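Local coordinates for xylulose kinase (Bifidobacterium adolescentis ATCC 15703, PDB 3I8B), which probably phosphorylates D-xylulose to D-xylulose 5-phosphate at the expense of ATP, as a member of the FGGY family of carbohydrate kinases, at residues A103-K108 with T143-A148. Numbering follows the deposited sequence.
Sequences AALIEK and TLTKVA
Leu105 reaches out from helix 99-110 and sets its two methyls against Leu144 and Thr145, neighbours in the first turn of helix 143-153. This is helix-to-helix packing within the N-terminal domain of an FGGY kinase, whose core belongs to the actin-like ATPase superfamily. The backbones stay well apart, with the closest pair of CA atoms, those of Leu105 and Thr145, separated by 7.9 Å, and a single leucine bridges the gap. Its CB points at the second helix; with CG anti to the carbonyl carbon (chi1 -75°) the branch point is carried toward that helix, and chi2 of 165° turns CD1 to Thr145 and CD2 to Leu144. CD1 meets the CG2 methyl of Thr145, the two side chains lying at about a right angle; the other branch, CD2, approaches Leu144, which comes in obliquely. Leu144 holds CG opposite its own backbone N (chi1 -174°) and offers CD2 as the touching methyl.

The two branches of Thr145 part company: CG2 makes the van der Waals contact with Leu105, while OG1 is hydrogen-bonded to Tyr142 O and to Ser98 OG, so the hydroxyl is satisfied away from this apolar meeting. Val220 of helix 214-225 packs on both Leu105 and Leu144, and Trp130 of helix 122-134 touches Leu144 while its NE1 hydrogen-bonds to Leu105 O. The side chain of Thr145 lies about 8 Å from that of His75, a predicted substrate-binding residue. All three touching residues are buried, yet the join is slight: CD1 of Leu105 sits 3.8 Å from CG2 of Thr145, and its CD2 4.2 Å from CD2 of Leu144.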
ATOM      1  N   ALA A 103     -18.624   4.425  -3.693  1.00 13.46           N
ATOM      2  CA  ALA A 103     -19.942   3.989  -3.227  1.00 15.52           C
ATOM      3  C   ALA A 103     -20.805   3.486  -4.381  1.00 15.24           C
ATOM      4  O   ALA A 103     -21.418   2.419  -4.296  1.00 15.11           O
ATOM      5  CB  ALA A 103     -20.650   5.121  -2.494  1.00 11.20           C
ATOM      6  N   ALA A 104     -20.846   4.266  -5.457  1.00 12.79           N
ATOM      7  CA  ALA A 104     -21.644   3.924  -6.627  1.00 14.68           C
ATOM      8  C   ALA A 104     -21.194   2.616  -7.300  1.00 13.51           C
ATOM      9  O   ALA A 104     -22.026   1.815  -7.744  1.00 12.73           O
ATOM     10  CB  ALA A 104     -21.629   5.084  -7.624  1.00 15.64           C
ATOM     11  N   LEU A 105     -19.880   2.399  -7.383  1.00 13.31           N
ATOM     12  CA  LEU A 105     -19.353   1.163  -7.972  1.00 12.91           C
ATOM     13  C   LEU A 105     -19.884  -0.057  -7.238  1.00 10.74           C
ATOM     14  O   LEU A 105     -20.220  -1.068  -7.849  1.00 12.14           O
ATOM     15  CB  LEU A 105     -17.815   1.149  -7.931  1.00 12.41           C
ATOM     16  CG  LEU A 105     -17.118   2.039  -8.953  1.00 12.73           C
ATOM     17  CD1 LEU A 105     -15.651   2.242  -8.585  1.00 15.21           C
ATOM     18  CD2 LEU A 105     -17.254   1.417 -10.329  1.00 17.92           C
ATOM     19  N   ILE A 106     -19.933   0.040  -5.919  1.00 10.90           N
ATOM     20  CA  ILE A 106     -20.443  -1.050  -5.101  1.00 15.67           C
ATOM     21  C   ILE A 106     -21.926  -1.315  -5.405  1.00 15.05           C
ATOM     22  O   ILE A 106     -22.324  -2.457  -5.647  1.00 12.70           O
ATOM     23  CB  ILE A 106     -20.237  -0.773  -3.588  1.00 14.85           C
ATOM     24  CG1 ILE A 106     -18.750  -0.875  -3.225  1.00 12.45           C
ATOM     25  CG2 ILE A 106     -21.054  -1.756  -2.744  1.00 11.32           C
ATOM     26  CD1 ILE A 106     -18.391  -0.162  -1.951  1.00 14.80           C
ATOM     27  N   GLU A 107     -22.728  -0.253  -5.408  1.00 15.13           N
ATOM     28  CA  GLU A 107     -24.157  -0.378  -5.708  1.00 16.40           C
ATOM     29  C   GLU A 107     -24.365  -0.926  -7.126  1.00 16.29           C
ATOM     30  O   GLU A 107     -25.240  -1.762  -7.366  1.00 15.70           O
ATOM     31  CB  GLU A 107     -24.859   0.967  -5.541  1.00 14.13           C
ATOM     32  CG  GLU A 107     -25.001   1.427  -4.082  1.00 18.95           C
ATOM     33  CD  GLU A 107     -25.834   2.707  -3.918  1.00 18.75           C
ATOM     34  OE1 GLU A 107     -26.178   3.364  -4.925  1.00 21.54           O
ATOM     35  OE2 GLU A 107     -26.141   3.069  -2.768  1.00 22.19           O
ATOM     36  N   LYS A 108     -23.536  -0.471  -8.060  1.00 14.66           N
ATOM     37  CA  LYS A 108     -23.669  -0.892  -9.460  1.00 17.84           C
ATOM     38  C   LYS A 108     -23.419  -2.387  -9.668  1.00 16.07           C
ATOM     39  O   LYS A 108     -24.186  -3.060 -10.378  1.00 15.52           O
ATOM     40  CB  LYS A 108     -22.755  -0.070 -10.367  1.00 15.47           C
ATOM     41  CG  LYS A 108     -22.901  -0.389 -11.848  1.00 20.50           C
ATOM     42  CD  LYS A 108     -24.195   0.190 -12.418  1.00 19.63           C
ATOM     43  CE  LYS A 108     -24.282  -0.094 -13.922  1.00 21.43           C
ATOM     44  NZ  LYS A 108     -25.529   0.456 -14.518  1.00 26.64           N
ATOM     45  N   THR A 143      -7.743   3.354  -8.108  1.00 11.86           N
ATOM     46  CA  THR A 143      -7.584   4.023  -9.385  1.00  8.93           C
ATOM     47  C   THR A 143      -8.896   4.111 -10.170  1.00  9.89           C
ATOM     48  O   THR A 143      -9.226   5.159 -10.715  1.00  8.92           O
ATOM     49  CB  THR A 143      -6.519   3.309 -10.268  1.00  8.67           C
ATOM     50  OG1 THR A 143      -5.401   2.917  -9.455  1.00 10.92           O
ATOM     51  CG2 THR A 143      -6.049   4.234 -11.393  1.00  6.84           C
ATOM     52  N   LEU A 144      -9.616   2.999 -10.260  1.00  7.24           N
ATOM     53  CA  LEU A 144     -10.875   2.985 -11.005  1.00 10.45           C
ATOM     54  C   LEU A 144     -11.821   4.085 -10.516  1.00 10.60           C
ATOM     55  O   LEU A 144     -12.539   4.685 -11.311  1.00 11.19           O
ATOM     56  CB  LEU A 144     -11.571   1.626 -10.900  1.00  7.95           C
ATOM     57  CG  LEU A 144     -12.832   1.465 -11.760  1.00 11.31           C
ATOM     58  CD1 LEU A 144     -12.507   1.642 -13.253  1.00  9.69           C
ATOM     59  CD2 LEU A 144     -13.473   0.102 -11.516  1.00 11.45           C
ATOM     60  N   THR A 145     -11.820   4.355  -9.214  1.00 11.44           N
ATOM     61  CA  THR A 145     -12.742   5.360  -8.671  1.00 12.40           C
ATOM     62  C   THR A 145     -12.375   6.753  -9.168  1.00 14.47           C
ATOM     63  O   THR A 145     -13.256   7.581  -9.397  1.00 11.48           O
ATOM     64  CB  THR A 145     -12.833   5.336  -7.134  1.00 11.99           C
ATOM     65  OG1 THR A 145     -11.700   6.008  -6.567  1.00 13.55           O
ATOM     66  CG2 THR A 145     -12.891   3.894  -6.630  1.00 11.82           C
ATOM     67  N   LYS A 146     -11.076   6.985  -9.371  1.00 11.63           N
ATOM     68  CA  LYS A 146     -10.589   8.264  -9.890  1.00 13.33           C
ATOM     69  C   LYS A 146     -11.036   8.458 -11.337  1.00 12.09           C
ATOM     70  O   LYS A 146     -11.494   9.542 -11.725  1.00 11.90           O
ATOM     71  CB  LYS A 146      -9.058   8.340  -9.828  1.00 11.51           C
ATOM     72  CG  LYS A 146      -8.440   8.031  -8.474  1.00 13.29           C
ATOM     73  CD  LYS A 146      -9.086   8.847  -7.338  1.00  9.85           C
ATOM     74  CE  LYS A 146      -8.214   8.768  -6.086  1.00  8.83           C
ATOM     75  NZ  LYS A 146      -8.884   9.384  -4.908  1.00 11.42           N
ATOM     76  N   VAL A 147     -10.902   7.398 -12.125  1.00  9.35           N
ATOM     77  CA  VAL A 147     -11.311   7.441 -13.522  1.00  9.93           C
ATOM     78  C   VAL A 147     -12.808   7.693 -13.602  1.00  9.45           C
ATOM     79  O   VAL A 147     -13.255   8.512 -14.390  1.00 10.83           O
ATOM     80  CB  VAL A 147     -10.956   6.146 -14.268  1.00  9.85           C
ATOM     81  CG1 VAL A 147     -11.454   6.216 -15.726  1.00  6.42           C
ATOM     82  CG2 VAL A 147      -9.441   5.897 -14.204  1.00 10.28           C
ATOM     83  N   ALA A 148     -13.567   6.987 -12.769  1.00 10.58           N
ATOM     84  CA  ALA A 148     -15.000   7.240 -12.604  1.00 11.91           C
ATOM     85  C   ALA A 148     -15.314   8.707 -12.314  1.00 11.06           C
ATOM     86  O   ALA A 148     -16.218   9.290 -12.910  1.00 13.11           O
ATOM     87  CB  ALA A 148     -15.557   6.372 -11.498  1.00 10.01           C
TER